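Local coordinates for protein trans-isoprenyl diphosphate synthase (Caulobacter crescentus, PDB 3OYR) that probably extends farnesyl diphosphate with five isopentenyl units to make all-trans-octaprenyl diphosphate, the precursor of isoprenoid quinone side chains, at residues A33-V38 and M72-A77; H175-S180 and F275-I280; L235-A240 and T258-L263. All blocks are in the same frame, centred on the assembly; numbering follows the deposited sequence.

Contact 1 (A33-V38 and M72-A77); sequences ADMAGV and MTVAAA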
ATOM      1  N   ALA B  33      -4.799  11.949 -26.431  1.00 26.86           N
ATOM      2  CA  ALA B  33      -3.650  12.825 -26.271  1.00 32.38           C
ATOM      3  C   ALA B  33      -3.218  12.965 -24.797  1.00 35.40           C
ATOM      4  O   ALA B  33      -2.042  13.173 -24.507  1.00 32.63           O
ATOM      5  CB  ALA B  33      -3.918  14.213 -26.907  1.00 28.82           C
ATOM      6  N   ASP B  34      -4.165  12.866 -23.873  1.00 29.34           N
ATOM      7  CA  ASP B  34      -3.821  12.907 -22.460  1.00 30.66           C
ATOM      8  C   ASP B  34      -3.299  11.573 -21.953  1.00 26.55           C
ATOM      9  O   ASP B  34      -2.406  11.532 -21.112  1.00 27.36           O
ATOM     10  CB  ASP B  34      -5.024  13.359 -21.640  1.00 32.70           C
ATOM     11  CG  ASP B  34      -5.312  14.836 -21.826  1.00 28.35           C
ATOM     12  OD1 ASP B  34      -4.383  15.661 -21.682  1.00 39.83           O
ATOM     13  OD2 ASP B  34      -6.472  15.175 -22.122  1.00 33.86           O
ATOM     14  N   MET B  35      -3.862  10.482 -22.461  1.00 21.09           N
ATOM     15  CA  MET B  35      -3.433   9.158 -22.038  1.00 22.89           C
ATOM     16  C   MET B  35      -2.041   8.760 -22.497  1.00 29.16           C
ATOM     17  O   MET B  35      -1.410   7.886 -21.896  1.00 35.34           O
ATOM     18  CB  MET B  35      -4.438   8.102 -22.461  1.00 17.07           C
ATOM     19  CG  MET B  35      -5.721   8.083 -21.580  1.00 26.24           C
ATOM     20  SD  MET B  35      -5.527   7.903 -19.789  1.00 17.30           S
ATOM     21  CE  MET B  35      -5.047   6.180 -19.673  1.00 11.66           C
ATOM     22  N   ALA B  36      -1.569   9.356 -23.582  1.00 26.25           N
ATOM     23  CA  ALA B  36      -0.194   9.132 -23.992  1.00 26.33           C
ATOM     24  C   ALA B  36       0.728   9.717 -22.927  1.00 24.78           C
ATOM     25  O   ALA B  36       1.698   9.084 -22.571  1.00 23.27           O
ATOM     26  CB  ALA B  36       0.092   9.709 -25.400  1.00 25.52           C
ATOM     27  N   GLY B  37       0.397  10.894 -22.396  1.00 25.80           N
ATOM     28  CA  GLY B  37       1.124  11.447 -21.256  1.00 28.87           C
ATOM     29  C   GLY B  37       1.065  10.592 -19.989  1.00 33.13           C
ATOM     30  O   GLY B  37       2.071  10.440 -19.281  1.00 26.75           O
ATOM     31  N   VAL B  38      -0.119  10.041 -19.711  1.00 25.89           N
ATOM     32  CA  VAL B  38      -0.361   9.213 -18.526  1.00 25.84           C
ATOM     33  C   VAL B  38       0.445   7.912 -18.629  1.00 24.02           C
ATOM     34  O   VAL B  38       1.125   7.503 -17.674  1.00 25.88           O
ATOM     35  CB  VAL B  38      -1.897   8.933 -18.367  1.00 24.01           C
ATOM     36  CG1 VAL B  38      -2.181   8.012 -17.223  1.00 25.03           C
ATOM     37  CG2 VAL B  38      -2.648  10.251 -18.160  1.00 19.85           C
ATOM     38  N   MET B  72     -11.164   8.390 -16.339  1.00 29.66           N
ATOM     39  CA  MET B  72     -12.124   9.221 -15.617  0.50 31.42           C
ATOM     40  C   MET B  72     -11.480  10.470 -15.022  1.00 28.89           C
ATOM     41  O   MET B  72     -12.085  11.532 -15.061  1.00 33.80           O
ATOM     42  CB  MET B  72     -12.900   8.406 -14.583  0.50 31.48           C
ATOM     43  CG  MET B  72     -14.016   7.622 -15.238  0.50 34.44           C
ATOM     44  SD  MET B  72     -14.611   6.259 -14.238  0.50 17.92           S
ATOM     45  CE  MET B  72     -15.209   7.224 -12.833  0.50 21.23           C
ATOM     46  N   THR B  73     -10.253  10.347 -14.514  1.00 28.93           N
ATOM     47  CA  THR B  73      -9.501  11.508 -14.065  1.00 26.94           C
ATOM     48  C   THR B  73      -9.328  12.475 -15.234  1.00 22.15           C
ATOM     49  O   THR B  73      -9.587  13.681 -15.091  1.00 27.58           O
ATOM     50  CB  THR B  73      -8.105  11.116 -13.523  1.00 28.34           C
ATOM     51  OG1 THR B  73      -8.251  10.193 -12.443  1.00 23.52           O
ATOM     52  CG2 THR B  73      -7.318  12.365 -13.044  1.00 23.14           C
ATOM     53  N   VAL B  74      -8.900  11.950 -16.382  1.00 25.45           N
ATOM     54  CA  VAL B  74      -8.744  12.766 -17.596  1.00 29.19           C
ATOM     55  C   VAL B  74     -10.077  13.429 -17.996  1.00 27.77           C
ATOM     56  O   VAL B  74     -10.160  14.657 -18.126  1.00 27.42           O
ATOM     57  CB  VAL B  74      -8.124  11.956 -18.775  1.00 26.79           C
ATOM     58  CG1 VAL B  74      -8.290  12.735 -20.082  1.00 26.44           C
ATOM     59  CG2 VAL B  74      -6.651  11.665 -18.494  1.00 21.91           C
ATOM     60  N   ALA B  75     -11.117  12.620 -18.148  1.00 27.24           N
ATOM     61  CA  ALA B  75     -12.466  13.149 -18.462  1.00 30.61           C
ATOM     62  C   ALA B  75     -12.964  14.235 -17.501  1.00 33.89           C
ATOM     63  O   ALA B  75     -13.504  15.273 -17.939  1.00 34.47           O
ATOM     64  CB  ALA B  75     -13.488  12.012 -18.554  1.00 27.02           C
ATOM     65  N   ALA B  76     -12.753  14.016 -16.200  1.00 31.28           N
ATOM     66  CA  ALA B  76     -13.219  14.955 -15.188  1.00 24.92           C
ATOM     67  C   ALA B  76     -12.468  16.262 -15.271  1.00 30.31           C
ATOM     68  O   ALA B  76     -13.064  17.325 -15.112  1.00 27.37           O
ATOM     69  CB  ALA B  76     -13.072  14.372 -13.796  1.00 24.33           C
ATOM     70  N   ALA B  77     -11.160  16.182 -15.519  1.00 23.04           N
ATOM     71  CA  ALA B  77     -10.338  17.390 -15.629  1.00 31.23           C
ATOM     72  C   ALA B  77     -10.719  18.261 -16.837  1.00 29.11           C
ATOM     73  O   ALA B  77     -10.836  19.497 -16.727  1.00 31.24           O
ATOM     74  CB  ALA B  77      -8.848  17.024 -15.656  1.00 22.33           C
TER

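Contact 2 (H175-S180 and F275-I280); sequences HDLNLS and FWERAI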
ATOM      1  N   HIS B 175     -17.961 -13.850   4.110  1.00 48.56           N
ATOM      2  CA  HIS B 175     -17.741 -15.295   4.085  1.00 53.10           C
ATOM      3  C   HIS B 175     -18.752 -16.102   4.898  1.00 57.08           C
ATOM      4  O   HIS B 175     -18.437 -17.179   5.400  1.00 58.29           O
ATOM      5  CB  HIS B 175     -16.290 -15.604   4.470  1.00 51.85           C
ATOM      6  CG  HIS B 175     -15.301 -15.066   3.483  1.00 50.01           C
ATOM      7  ND1 HIS B 175     -14.793 -15.825   2.451  1.00 56.83           N
ATOM      8  CD2 HIS B 175     -14.773 -13.827   3.335  1.00 49.57           C
ATOM      9  CE1 HIS B 175     -13.971 -15.085   1.726  1.00 54.98           C
ATOM     10  NE2 HIS B 175     -13.941 -13.868   2.242  1.00 50.56           N
ATOM     11  N   ASP B 176     -19.966 -15.560   5.018  1.00 60.84           N
ATOM     12  CA  ASP B 176     -21.123 -16.281   5.557  1.00 68.64           C
ATOM     13  C   ASP B 176     -22.393 -15.870   4.811  1.00 70.93           C
ATOM     14  O   ASP B 176     -22.510 -14.731   4.352  1.00 69.56           O
ATOM     15  CB  ASP B 176     -21.255 -16.137   7.095  1.00 72.32           C
ATOM     16  CG  ASP B 176     -21.845 -14.789   7.541  1.00 77.99           C
ATOM     17  OD1 ASP B 176     -23.093 -14.649   7.593  1.00 74.70           O
ATOM     18  OD2 ASP B 176     -21.054 -13.885   7.892  1.00 85.00           O
ATOM     19  N   LEU B 177     -23.336 -16.804   4.695  1.00 76.03           N
ATOM     20  CA  LEU B 177     -24.562 -16.609   3.900  1.00 77.11           C
ATOM     21  C   LEU B 177     -25.585 -15.639   4.501  1.00 74.88           C
ATOM     22  O   LEU B 177     -26.512 -15.199   3.812  1.00 74.01           O
ATOM     23  CB  LEU B 177     -25.232 -17.950   3.550  1.00 82.14           C
ATOM     24  CG  LEU B 177     -24.934 -19.233   4.336  1.00 88.54           C
ATOM     25  CD1 LEU B 177     -26.199 -20.050   4.568  1.00 95.02           C
ATOM     26  CD2 LEU B 177     -23.886 -20.062   3.611  1.00 91.78           C
ATOM     27  N   ASN B 178     -25.416 -15.291   5.773  1.00 73.08           N
ATOM     28  CA  ASN B 178     -26.280 -14.292   6.375  1.00 75.79           C
ATOM     29  C   ASN B 178     -25.689 -12.877   6.277  1.00 73.30           C
ATOM     30  O   ASN B 178     -25.734 -12.082   7.223  1.00 73.05           O
ATOM     31  CB  ASN B 178     -26.650 -14.670   7.807  1.00 80.47           C
ATOM     32  CG  ASN B 178     -28.125 -14.430   8.104  1.00 92.32           C
ATOM     33  OD1 ASN B 178     -29.009 -14.943   7.403  1.00 93.21           O
ATOM     34  ND2 ASN B 178     -28.399 -13.644   9.144  1.00 96.11           N
ATOM     35  N   LEU B 179     -25.123 -12.591   5.108  1.00 64.32           N
ATOM     36  CA  LEU B 179     -24.669 -11.265   4.753  1.00 56.93           C
ATOM     37  C   LEU B 179     -25.869 -10.493   4.210  1.00 49.13           C
ATOM     38  O   LEU B 179     -26.593 -10.979   3.338  1.00 48.48           O
ATOM     39  CB  LEU B 179     -23.557 -11.373   3.698  1.00 56.44           C
ATOM     40  CG  LEU B 179     -23.056 -10.114   2.981  1.00 54.78           C
ATOM     41  CD1 LEU B 179     -22.226  -9.273   3.924  1.00 57.95           C
ATOM     42  CD2 LEU B 179     -22.235 -10.475   1.760  1.00 48.76           C
ATOM     43  N   SER B 180     -26.099  -9.299   4.732  1.00 45.65           N
ATOM     44  CA  SER B 180     -27.204  -8.485   4.238  1.00 44.51           C
ATOM     45  C   SER B 180     -26.780  -7.740   2.983  1.00 45.88           C
ATOM     46  O   SER B 180     -25.590  -7.606   2.702  1.00 45.79           O
ATOM     47  CB  SER B 180     -27.697  -7.501   5.307  1.00 46.58           C
ATOM     48  OG  SER B 180     -26.784  -6.433   5.473  1.00 51.84           O
ATOM     49  N   PHE B 275     -27.372 -27.068   0.207  1.00 89.01           N
ATOM     50  CA  PHE B 275     -26.357 -26.974  -0.849  1.00 83.51           C
ATOM     51  C   PHE B 275     -25.442 -25.770  -0.630  1.00 80.39           C
ATOM     52  O   PHE B 275     -24.217 -25.899  -0.716  1.00 75.08           O
ATOM     53  CB  PHE B 275     -26.996 -26.926  -2.249  1.00 80.68           C
ATOM     54  CG  PHE B 275     -26.062 -26.433  -3.333  1.00 80.71           C
ATOM     55  CD1 PHE B 275     -24.987 -27.208  -3.758  1.00 81.74           C
ATOM     56  CD2 PHE B 275     -26.260 -25.191  -3.929  1.00 82.97           C
ATOM     57  CE1 PHE B 275     -24.124 -26.752  -4.755  1.00 84.30           C
ATOM     58  CE2 PHE B 275     -25.400 -24.731  -4.929  1.00 83.79           C
ATOM     59  CZ  PHE B 275     -24.332 -25.513  -5.341  1.00 84.12           C
ATOM     60  N   TRP B 276     -26.050 -24.609  -0.370  1.00 79.23           N
ATOM     61  CA  TRP B 276     -25.309 -23.378  -0.096  1.00 80.95           C
ATOM     62  C   TRP B 276     -24.485 -23.523   1.184  1.00 82.07           C
ATOM     63  O   TRP B 276     -23.300 -23.186   1.200  1.00 79.89           O
ATOM     64  CB  TRP B 276     -26.245 -22.172   0.035  1.00 76.83           C
ATOM     65  CG  TRP B 276     -27.270 -21.982  -1.068  1.00 78.05           C
ATOM     66  CD1 TRP B 276     -28.625 -21.994  -0.919  1.00 78.77           C
ATOM     67  CD2 TRP B 276     -27.025 -21.714  -2.464  1.00 70.80           C
ATOM     68  NE1 TRP B 276     -29.240 -21.764  -2.127  1.00 78.87           N
ATOM     69  CE2 TRP B 276     -28.284 -21.589  -3.091  1.00 70.76           C
ATOM     70  CE3 TRP B 276     -25.868 -21.574  -3.243  1.00 73.74           C
ATOM     71  CZ2 TRP B 276     -28.424 -21.330  -4.462  1.00 77.43           C
ATOM     72  CZ3 TRP B 276     -26.008 -21.317  -4.616  1.00 78.06           C
ATOM     73  CH2 TRP B 276     -27.277 -21.197  -5.206  1.00 75.77           C
ATOM     74  N   GLU B 277     -25.124 -24.057   2.229  1.00 84.79           N
ATOM     75  CA  GLU B 277     -24.502 -24.300   3.540  1.00 87.80           C
ATOM     76  C   GLU B 277     -23.203 -25.104   3.439  1.00 88.25           C
ATOM     77  O   GLU B 277     -22.200 -24.766   4.071  1.00 88.85           O
ATOM     78  CB  GLU B 277     -25.485 -25.029   4.466  1.00 88.51           C
ATOM     79  CG  GLU B 277     -25.651 -24.399   5.854  1.00 98.70           C
ATOM     80  CD  GLU B 277     -24.345 -24.264   6.633  1.00105.78           C
ATOM     81  OE1 GLU B 277     -23.744 -25.300   6.998  1.00106.42           O
ATOM     82  OE2 GLU B 277     -23.928 -23.114   6.891  1.00106.55           O
ATOM     83  N   ARG B 278     -23.235 -26.158   2.628  1.00 86.43           N
ATOM     84  CA  ARG B 278     -22.069 -26.990   2.366  1.00 86.38           C
ATOM     85  C   ARG B 278     -21.023 -26.232   1.545  1.00 84.52           C
ATOM     86  O   ARG B 278     -19.860 -26.152   1.943  1.00 82.08           O
ATOM     87  CB  ARG B 278     -22.499 -28.275   1.645  1.00 87.84           C
ATOM     88  CG  ARG B 278     -21.394 -29.308   1.421  1.00 89.09           C
ATOM     89  CD  ARG B 278     -21.919 -30.569   0.728  1.00 92.41           C
ATOM     90  NE  ARG B 278     -22.385 -30.320  -0.640  1.00 95.13           N
ATOM     91  CZ  ARG B 278     -23.661 -30.319  -1.023  1.00 98.37           C
ATOM     92  NH1 ARG B 278     -24.635 -30.559  -0.149  1.00 99.08           N
ATOM     93  NH2 ARG B 278     -23.965 -30.080  -2.289  1.00 98.64           N
ATOM     94  N   ALA B 279     -21.457 -25.662   0.421  1.00 82.72           N
ATOM     95  CA  ALA B 279     -20.557 -25.032  -0.544  1.00 80.70           C
ATOM     96  C   ALA B 279     -19.962 -23.698  -0.089  1.00 80.55           C
ATOM     97  O   ALA B 279     -18.843 -23.367  -0.476  1.00 82.19           O
ATOM     98  CB  ALA B 279     -21.254 -24.866  -1.887  1.00 79.10           C
ATOM     99  N   ILE B 280     -20.703 -22.941   0.720  1.00 77.93           N
ATOM    100  CA  ILE B 280     -20.290 -21.584   1.109  1.00 77.45           C
ATOM    101  C   ILE B 280     -19.964 -21.455   2.599  1.00 80.50           C
ATOM    102  O   ILE B 280     -18.891 -20.963   2.964  1.00 81.42           O
ATOM    103  CB  ILE B 280     -21.363 -20.524   0.711  1.00 73.93           C
ATOM    104  CG1 ILE B 280     -21.672 -20.583  -0.794  1.00 69.73           C
ATOM    105  CG2 ILE B 280     -20.961 -19.112   1.169  1.00 75.81           C
ATOM    106  CD1 ILE B 280     -20.602 -19.990  -1.710  1.00 60.90           C
TER

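Contact 3 (L235-A240 and T258-L263); sequences LDYGGA and TLPLLL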
ATOM      1  N   LEU B 235     -20.842 -10.681 -13.655  1.00 38.81           N
ATOM      2  CA  LEU B 235     -19.880 -11.289 -14.590  1.00 39.72           C
ATOM      3  C   LEU B 235     -19.099 -12.464 -13.995  1.00 38.36           C
ATOM      4  O   LEU B 235     -18.672 -13.360 -14.716  1.00 41.22           O
ATOM      5  CB  LEU B 235     -18.913 -10.235 -15.168  1.00 33.39           C
ATOM      6  CG  LEU B 235     -19.464  -9.395 -16.316  1.00 37.58           C
ATOM      7  CD1 LEU B 235     -18.491  -8.297 -16.695  1.00 33.63           C
ATOM      8  CD2 LEU B 235     -19.795 -10.269 -17.536  1.00 39.64           C
ATOM      9  N   ASP B 236     -18.928 -12.478 -12.678  1.00 38.30           N
ATOM     10  CA  ASP B 236     -18.221 -13.572 -12.036  1.00 37.50           C
ATOM     11  C   ASP B 236     -18.947 -14.913 -12.212  1.00 41.53           C
ATOM     12  O   ASP B 236     -18.317 -15.965 -12.298  1.00 38.86           O
ATOM     13  CB  ASP B 236     -17.999 -13.294 -10.558  1.00 34.92           C
ATOM     14  CG  ASP B 236     -16.722 -13.952 -10.031  1.00 43.38           C
ATOM     15  OD1 ASP B 236     -15.618 -13.561 -10.469  1.00 41.65           O
ATOM     16  OD2 ASP B 236     -16.823 -14.861  -9.185  1.00 38.79           O
ATOM     17  N   TYR B 237     -20.270 -14.863 -12.264  1.00 39.92           N
ATOM     18  CA  TYR B 237     -21.058 -16.057 -12.523  1.00 40.66           C
ATOM     19  C   TYR B 237     -21.330 -16.240 -14.012  1.00 39.10           C
ATOM     20  O   TYR B 237     -21.130 -17.326 -14.542  1.00 48.88           O
ATOM     21  CB  TYR B 237     -22.354 -16.036 -11.697  1.00 38.84           C
ATOM     22  CG  TYR B 237     -22.096 -16.270 -10.225  1.00 35.98           C
ATOM     23  CD1 TYR B 237     -21.971 -17.567  -9.725  1.00 44.96           C
ATOM     24  CD2 TYR B 237     -21.929 -15.202  -9.337  1.00 33.73           C
ATOM     25  CE1 TYR B 237     -21.714 -17.802  -8.386  1.00 33.77           C
ATOM     26  CE2 TYR B 237     -21.681 -15.429  -7.987  1.00 35.36           C
ATOM     27  CZ  TYR B 237     -21.577 -16.746  -7.526  1.00 39.58           C
ATOM     28  OH  TYR B 237     -21.330 -17.020  -6.210  1.00 37.01           O
ATOM     29  N   GLY B 238     -21.733 -15.167 -14.685  1.00 35.66           N
ATOM     30  CA  GLY B 238     -22.196 -15.234 -16.067  1.00 43.19           C
ATOM     31  C   GLY B 238     -21.193 -15.020 -17.190  1.00 47.09           C
ATOM     32  O   GLY B 238     -21.529 -15.224 -18.359  1.00 48.03           O
ATOM     33  N   GLY B 239     -19.971 -14.606 -16.863  1.00 44.82           N
ATOM     34  CA  GLY B 239     -18.963 -14.321 -17.895  1.00 40.67           C
ATOM     35  C   GLY B 239     -18.087 -15.506 -18.268  1.00 41.33           C
ATOM     36  O   GLY B 239     -18.071 -16.521 -17.576  1.00 41.52           O
ATOM     37  N   ALA B 240     -17.351 -15.375 -19.367  1.00 45.37           N
ATOM     38  CA  ALA B 240     -16.377 -16.399 -19.758  1.00 44.04           C
ATOM     39  C   ALA B 240     -14.977 -15.947 -19.399  1.00 42.70           C
ATOM     40  O   ALA B 240     -14.607 -14.789 -19.633  1.00 39.58           O
ATOM     41  CB  ALA B 240     -16.458 -16.694 -21.240  1.00 42.71           C
ATOM     42  N   THR B 258     -21.738 -12.604  -2.668  1.00 45.63           N
ATOM     43  CA  THR B 258     -21.995 -11.352  -3.341  1.00 39.12           C
ATOM     44  C   THR B 258     -23.482 -11.352  -3.620  1.00 40.27           C
ATOM     45  O   THR B 258     -24.147 -12.389  -3.480  1.00 39.68           O
ATOM     46  CB  THR B 258     -21.215 -11.273  -4.648  1.00 34.02           C
ATOM     47  OG1 THR B 258     -21.620 -12.337  -5.500  1.00 36.01           O
ATOM     48  CG2 THR B 258     -19.711 -11.405  -4.403  1.00 41.22           C
ATOM     49  N   LEU B 259     -24.001 -10.193  -4.000  1.00 35.31           N
ATOM     50  CA  LEU B 259     -25.408 -10.025  -4.292  1.00 40.58           C
ATOM     51  C   LEU B 259     -26.055 -11.082  -5.227  1.00 42.76           C
ATOM     52  O   LEU B 259     -27.120 -11.578  -4.881  1.00 41.86           O
ATOM     53  CB  LEU B 259     -25.704  -8.593  -4.753  1.00 39.87           C
ATOM     54  CG  LEU B 259     -27.179  -8.209  -4.797  1.00 36.84           C
ATOM     55  CD1 LEU B 259     -27.735  -8.111  -3.379  1.00 32.78           C
ATOM     56  CD2 LEU B 259     -27.381  -6.931  -5.577  1.00 35.43           C
ATOM     57  N   PRO B 260     -25.426 -11.443  -6.383  1.00 45.12           N
ATOM     58  CA  PRO B 260     -26.112 -12.462  -7.207  1.00 46.56           C
ATOM     59  C   PRO B 260     -26.429 -13.743  -6.434  1.00 49.31           C
ATOM     60  O   PRO B 260     -27.537 -14.281  -6.563  1.00 50.23           O
ATOM     61  CB  PRO B 260     -25.108 -12.765  -8.319  1.00 46.52           C
ATOM     62  CG  PRO B 260     -24.263 -11.565  -8.412  1.00 49.52           C
ATOM     63  CD  PRO B 260     -24.208 -10.942  -7.053  1.00 46.02           C
ATOM     64  N   LEU B 261     -25.476 -14.186  -5.613  1.00 48.14           N
ATOM     65  CA  LEU B 261     -25.637 -15.352  -4.743  1.00 48.35           C
ATOM     66  C   LEU B 261     -26.711 -15.153  -3.674  1.00 49.99           C
ATOM     67  O   LEU B 261     -27.546 -16.038  -3.446  1.00 47.93           O
ATOM     68  CB  LEU B 261     -24.302 -15.700  -4.074  1.00 48.79           C
ATOM     69  CG  LEU B 261     -24.343 -16.860  -3.077  1.00 52.21           C
ATOM     70  CD1 LEU B 261     -24.667 -18.128  -3.825  1.00 48.99           C
ATOM     71  CD2 LEU B 261     -23.043 -17.004  -2.288  1.00 54.20           C
ATOM     72  N   LEU B 262     -26.675 -13.995  -3.025  1.00 45.10           N
ATOM     73  CA  LEU B 262     -27.639 -13.642  -1.989  1.00 50.58           C
ATOM     74  C   LEU B 262     -29.076 -13.606  -2.521  1.00 53.36           C
ATOM     75  O   LEU B 262     -30.004 -14.120  -1.873  1.00 53.22           O
ATOM     76  CB  LEU B 262     -27.287 -12.287  -1.369  1.00 50.61           C
ATOM     77  CG  LEU B 262     -26.019 -12.122  -0.526  1.00 49.20           C
ATOM     78  CD1 LEU B 262     -25.922 -10.672  -0.018  1.00 46.68           C
ATOM     79  CD2 LEU B 262     -26.000 -13.094   0.643  1.00 49.84           C
ATOM     80  N   LEU B 263     -29.245 -13.006  -3.698  1.00 48.97           N
ATOM     81  CA  LEU B 263     -30.545 -12.889  -4.328  1.00 45.55           C
ATOM     82  C   LEU B 263     -31.061 -14.252  -4.768  1.00 53.22           C
ATOM     83  O   LEU B 263     -32.236 -14.541  -4.564  1.00 48.90           O
ATOM     84  CB  LEU B 263     -30.509 -11.924  -5.513  1.00 48.59           C
ATOM     85  CG  LEU B 263     -30.345 -10.422  -5.233  1.00 49.31           C
ATOM     86  CD1 LEU B 263     -30.206  -9.645  -6.549  1.00 44.67           C
ATOM     87  CD2 LEU B 263     -31.501  -9.864  -4.393  1.00 52.30           C
TER
HETATM   88  O   HOH W   1     -20.920 -14.842  -4.703  1.00 43.24           O

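Contact 1 (A33-V38 and M72-A77)
Val74 reaches across from helix 72-77 and lays its two methyls against Asp34, Met35 and Val38 of helix 33-38. With CG1 anti to the backbone N (chi1 167°), the isopropyl fork has both tips directed at the partner helix, and both share the Asp34 methylene. CG1 lies beside the aspartate, 3.7 Å from Asp34 CB and also 3.7 Å from Asp34 OD2, so it alone adds a carboxylate oxygen. CG2 leans on the methylene at 3.9 Å from Asp34 CB. Val74 CG2 also touches two apolar neighbours of the facing helix, Met35 SD at 4.1 Å and Val38 CG2 at 4.3 Å. The Met35 chain, with chi1 at -76°, bends at both of the next torsions, which brings the sulfur alone to Val74 CG2.

Asp34 thus has a double role. Its methylene belongs to the apolar contact, while OD1 is held by a salt bridge from Arg78 and a hydrogen bond from Gln88, both beyond the two segments. The arginine and amide probably favour its ionised form. An alanine in place of Val74 would lose both methyls and would probably leave a gap between the helices, with the Met35 sulfur short of its partner.

The backbones stay well apart: the two short axes come no nearer than 10.4 Å, and run closer to antiparallel than parallel (131°), leaving the side chains to bridge the gap. Helix 87-109 packs alongside, with Phe87 on Asp34 and Ala91 on Val38, and Trp329 of helix 328-342 covers Val74 from outside the pair. The contact therefore joins helix 25-45 to helix 68-79 within the buried all-helical body of the synthase.

Contact 2 (H175-S180 and F275-I280)
The loop that links helix 150-173 to helix 181-206 packs here on the short helix 273-281, and Leu177 is the residue that makes the join. Its CD2 methyl sits over the helix surface in the hollow between one turn and the next, 3.9 Å from Ile280 CB and equally 3.9 Å from Ile280 CG2. The same methyl lies 4.0 Å from Trp276 O and 4.3 Å from Glu277 CA, so it touches main chain as well as side chain. The other branch is less engaged: Leu177 CD1 only approaches Glu277 OE2, at 4.5 Å. Leu177 reaches the helix with chi1 near 20°, an almost eclipsed setting that suggests some strain or mobility in a partly exposed side chain.

Ile280 offers its branch point and CG2 to the leucine, while CG1 stands anti to the carbonyl carbon (chi1 -56°) and carries CD1 away from Leu177. The turn beneath is unusual: it widens to a pi-type turn at 277-280, yet Ile280 N still bonds Trp276 O at 2.7 Å. Trp276 likewise starts toward the loop and then swings its indole away into the protein, with Phe275 CD2 3.7 Å above one indole face and offset toward the rim.

Within the loop, Asn178 N makes a weak hydrogen bond to Asp176 OD1 (3.0 Å, angle 127°). Two residues on, Ser180 is the N-cap of helix 181-206, its OG accepting from Val183 N. Trp276 and Ile280 also pack on Leu261 of helix 259-267, and Ile280 on Phe252 of helix 250-254. This is a partly buried, apolar loop-on-helix contact at the periphery of the all-helical isoprenyl synthase fold, where short helices late in the chain lie against a connection between two long ones.

Contact 3 (L235-A240 and T258-L263)
This is a buried, water-bridged contact at the end of the second aspartate-rich region, which Asp236 closes, where the C-terminal end of helix 211-238 faces the first turn of helix 259-267; Tyr237 makes every link to Thr258, Pro260 and Leu261. Its ring leaves the backbone with CG anti to the carbonyl carbon (chi1 -72°) and extends toward helix 259-267. Thr258 meets it at the edge, OG1 lying in the ring plane 4.0 Å from Tyr237 CE2. Pro260 approaches obliquely, with Pro260 CB 4.1 Å from Tyr237 CD2. At the far end of the ring, Leu261 CB packs 3.9 Å from Tyr237 OH.

A single water completes the link. It lies 2.7 Å from Tyr237 OH, and it donates a hydrogen bond to Thr258 OG1, also over 2.7 Å. The water lies in the ring plane at its edge and bonds to both hydroxyls, which helps satisfy two buried polar groups and fix the position of the phenol's hydroxyl end. Thr258 OG1 reaches the water from between its own backbone N and carbonyl carbon (chi1 60°), and its residue is the N-cap of helix 259-267, though without a side-chain capping bond.

Next to Tyr237 in the chain, Asp236 is a calcium ligand in a structure of this protein, although it holds no metal in this chain; here its OD2 accepts from Asp251 N. The Thr258 side chain is about 7 Å from a bound calcium and about 7 Å from dimethylallyl diphosphate, so the contact borders the active site. Phe290 and Ile297 of helix 287-299 press on Tyr237, Tyr184 of helix 181-206 touches Thr258, and Thr306 of helix 302-320 touches Pro260, placing the join among three further helices.

From the N terminus, contact 1 comes first: helix 25-45 meets helix 68-79, closing a loop of 33 residues before the other contacts begin. It stands alone, on the opposite side of the chain's centre, about 24 Å from contact 2 and about 15 Å from contact 3 between nearest atoms. Contact 2 opens at 175-180 and closes only at 275-280, and contact 3 lies wholly within that span, joining the end of helix 211-238 to helix 259-267 over 17 residues. These two touch: Leu262 packs on the 175-180 loop, and Leu261 on Trp276 and Ile280, so helix 259-267 connects the metal-binding region to the peripheral helix 273-281.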